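PDB 4ECO: uncharacterized protein from Bacteroides eggerthii DSM 20697, which is of unknown function but, as a leucine-rich repeat protein, probably binds other proteins through its curved solenoid. Local coordinates for residues M143-K147 and T148-Y152. Numbering follows the deposited sequence. Where two conformers were deposited one is given.
Sequences MHYQK and TFVDY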
loop_
_atom_site.group_PDB
_atom_site.type_symbol
_atom_site.label_atom_id
_atom_site.label_comp_id
_atom_site.label_asym_id
_atom_site.label_seq_id
_atom_site.Cartn_x
_atom_site.Cartn_y
_atom_site.Cartn_z
HETATM N N MSE A 143 8.681 6.397 5.152
HETATM C CA MSE A 143 7.431 5.627 5.061
HETATM C C MSE A 143 6.250 6.446 4.562
HETATM O O MSE A 143 5.154 5.887 4.440
HETATM C CB MSE A 143 7.058 5.063 6.450
HETATM C CG MSE A 143 8.086 4.094 7.034
HETATM SE SE MSE A 143 8.574 2.674 5.824
HETATM C CE MSE A 143 6.827 1.786 5.672
ATOM N N HIS A 144 6.443 7.753 4.288
ATOM C CA HIS A 144 5.353 8.637 3.855
ATOM C C HIS A 144 4.721 8.173 2.541
ATOM O O HIS A 144 3.494 8.214 2.456
ATOM C CB HIS A 144 5.785 10.111 3.722
ATOM C CG HIS A 144 4.645 11.029 3.424
ATOM N ND1 HIS A 144 4.092 11.109 2.151
ATOM C CD2 HIS A 144 3.975 11.865 4.252
ATOM C CE1 HIS A 144 3.087 11.963 2.256
ATOM N NE2 HIS A 144 2.988 12.457 3.497
ATOM N N TYR A 145 5.526 7.768 1.514
ATOM C CA TYR A 145 4.930 7.351 0.251
ATOM C C TYR A 145 4.132 6.082 0.471
ATOM O O TYR A 145 3.008 5.956 -0.039
ATOM C CB TYR A 145 5.976 7.152 -0.862
ATOM C CG TYR A 145 5.370 6.867 -2.231
ATOM C CD1 TYR A 145 5.083 5.568 -2.635
ATOM C CD2 TYR A 145 5.117 7.896 -3.130
ATOM C CE1 TYR A 145 4.553 5.301 -3.897
ATOM C CE2 TYR A 145 4.583 7.641 -4.394
ATOM C CZ TYR A 145 4.296 6.345 -4.768
ATOM O OH TYR A 145 3.780 6.106 -6.010
ATOM N N GLN A 146 4.697 5.171 1.284
ATOM C CA GLN A 146 4.117 3.886 1.626
ATOM C C GLN A 146 2.748 4.052 2.293
ATOM O O GLN A 146 1.777 3.473 1.796
ATOM C CB GLN A 146 5.079 3.105 2.541
ATOM C CG GLN A 146 4.645 1.677 2.903
ATOM C CD GLN A 146 4.577 0.722 1.742
ATOM O OE1 GLN A 146 5.237 0.886 0.712
ATOM N NE2 GLN A 146 3.764 -0.312 1.895
ATOM N N LYS A 147 2.651 4.875 3.367
ATOM C CA LYS A 147 1.378 5.066 4.060
ATOM C C LYS A 147 0.350 5.754 3.168
ATOM O O LYS A 147 -0.833 5.442 3.294
ATOM C CB LYS A 147 1.514 5.825 5.411
ATOM C CG LYS A 147 2.196 7.200 5.384
ATOM C CD LYS A 147 2.076 7.950 6.737
ATOM C CE LYS A 147 3.030 9.133 6.922
ATOM N NZ LYS A 147 4.430 8.721 7.293
ATOM N N THR A 148 0.785 6.621 2.248
ATOM C CA THR A 148 -0.115 7.415 1.407
ATOM C C THR A 148 -0.668 6.657 0.200
ATOM O O THR A 148 -1.874 6.786 -0.077
ATOM C CB THR A 148 0.584 8.693 0.900
ATOM O OG1 THR A 148 1.224 9.304 2.004
ATOM C CG2 THR A 148 -0.394 9.706 0.268
ATOM N N PHE A 149 0.204 5.934 -0.537
ATOM C CA PHE A 149 -0.213 5.304 -1.779
ATOM C C PHE A 149 -0.123 3.785 -1.836
ATOM O O PHE A 149 -0.581 3.218 -2.846
ATOM C CB PHE A 149 0.673 5.840 -2.919
ATOM C CG PHE A 149 0.633 7.335 -3.111
ATOM C CD1 PHE A 149 -0.447 7.943 -3.752
ATOM C CD2 PHE A 149 1.671 8.139 -2.647
ATOM C CE1 PHE A 149 -0.480 9.320 -3.936
ATOM C CE2 PHE A 149 1.650 9.511 -2.853
ATOM C CZ PHE A 149 0.570 10.094 -3.492
ATOM N N VAL A 150 0.487 3.114 -0.823
ATOM C CA VAL A 150 0.728 1.671 -0.954
ATOM C C VAL A 150 0.010 0.839 0.145
ATOM O O VAL A 150 -0.633 -0.178 -0.179
ATOM C CB VAL A 150 2.262 1.368 -0.962
ATOM C CG1 VAL A 150 2.541 -0.075 -1.326
ATOM C CG2 VAL A 150 3.020 2.300 -1.901
ATOM N N ASP A 151 0.163 1.224 1.418
ATOM C CA ASP A 151 -0.437 0.491 2.539
ATOM C C ASP A 151 -1.936 0.402 2.428
ATOM O O ASP A 151 -2.597 1.391 2.082
ATOM C CB ASP A 151 -0.090 1.134 3.882
ATOM C CG ASP A 151 1.292 0.815 4.384
ATOM O OD1 ASP A 151 1.890 -0.195 3.899
ATOM O OD2 ASP A 151 1.769 1.540 5.287
ATOM N N TYR A 152 -2.444 -0.814 2.703
ATOM C CA TYR A 152 -3.860 -1.194 2.642
ATOM C C TYR A 152 -4.105 -2.441 3.525
ATOM O O TYR A 152 -3.225 -3.318 3.588
ATOM C CB TYR A 152 -4.216 -1.465 1.165
ATOM C CG TYR A 152 -5.664 -1.739 0.818
ATOM C CD1 TYR A 152 -6.596 -0.704 0.766
ATOM C CD2 TYR A 152 -6.059 -2.986 0.343
ATOM C CE1 TYR A 152 -7.914 -0.935 0.366
ATOM C CE2 TYR A 152 -7.370 -3.224 -0.065
ATOM C CZ TYR A 152 -8.290 -2.195 -0.063
ATOM O OH TYR A 152 -9.570 -2.450 -0.474
#
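Q146 and D151 clasp side chain to side chain across the short helix 144-149 and the residues after it, a helix that packs on strands 334-336 and 354-359 of the leucine-rich repeat solenoid. Its CG set trans to the main-chain nitrogen (chi1 -176°) and its chain bent at chi2, Q146 carries its amide alongside V150 to D151, and NE2 gives a hydrogen bond of 2.7 Å to D151 OD1. The acceptor lies close to the amide plane, but the carboxylate is met from above its own plane, the two groups being turned 73° apart. The same amide packs on V150, OE1 standing 3.4 Å from V150 CB and NE2 close to V150 CG1. Replacing Q146 by an alanine would probably leave D151 OD1 without this donor and V150 CG1 without the amide packed against it. From the neighbouring position, Y145 crosses F149 at about a right angle: F149 CD2 sits over the tyrosine face near its rim, 3.4 Å from Y145 CE2, while the ring planes are inclined at 40°. F149 CB also makes a CH-pi contact over that face. Outside, Y145 meets the rings of H115 and Y311, and H144 hydrogen-bonds to E121 and H115. Q146 O accepts from both V150 N and D151 N, which arrive from opposite faces of its carbonyl plane. T148 folds its hydroxyl back beside its own backbone nitrogen, placing OG1 over one face of the H144 imidazole and giving a hydrogen bond to H144 O at 2.6 Å.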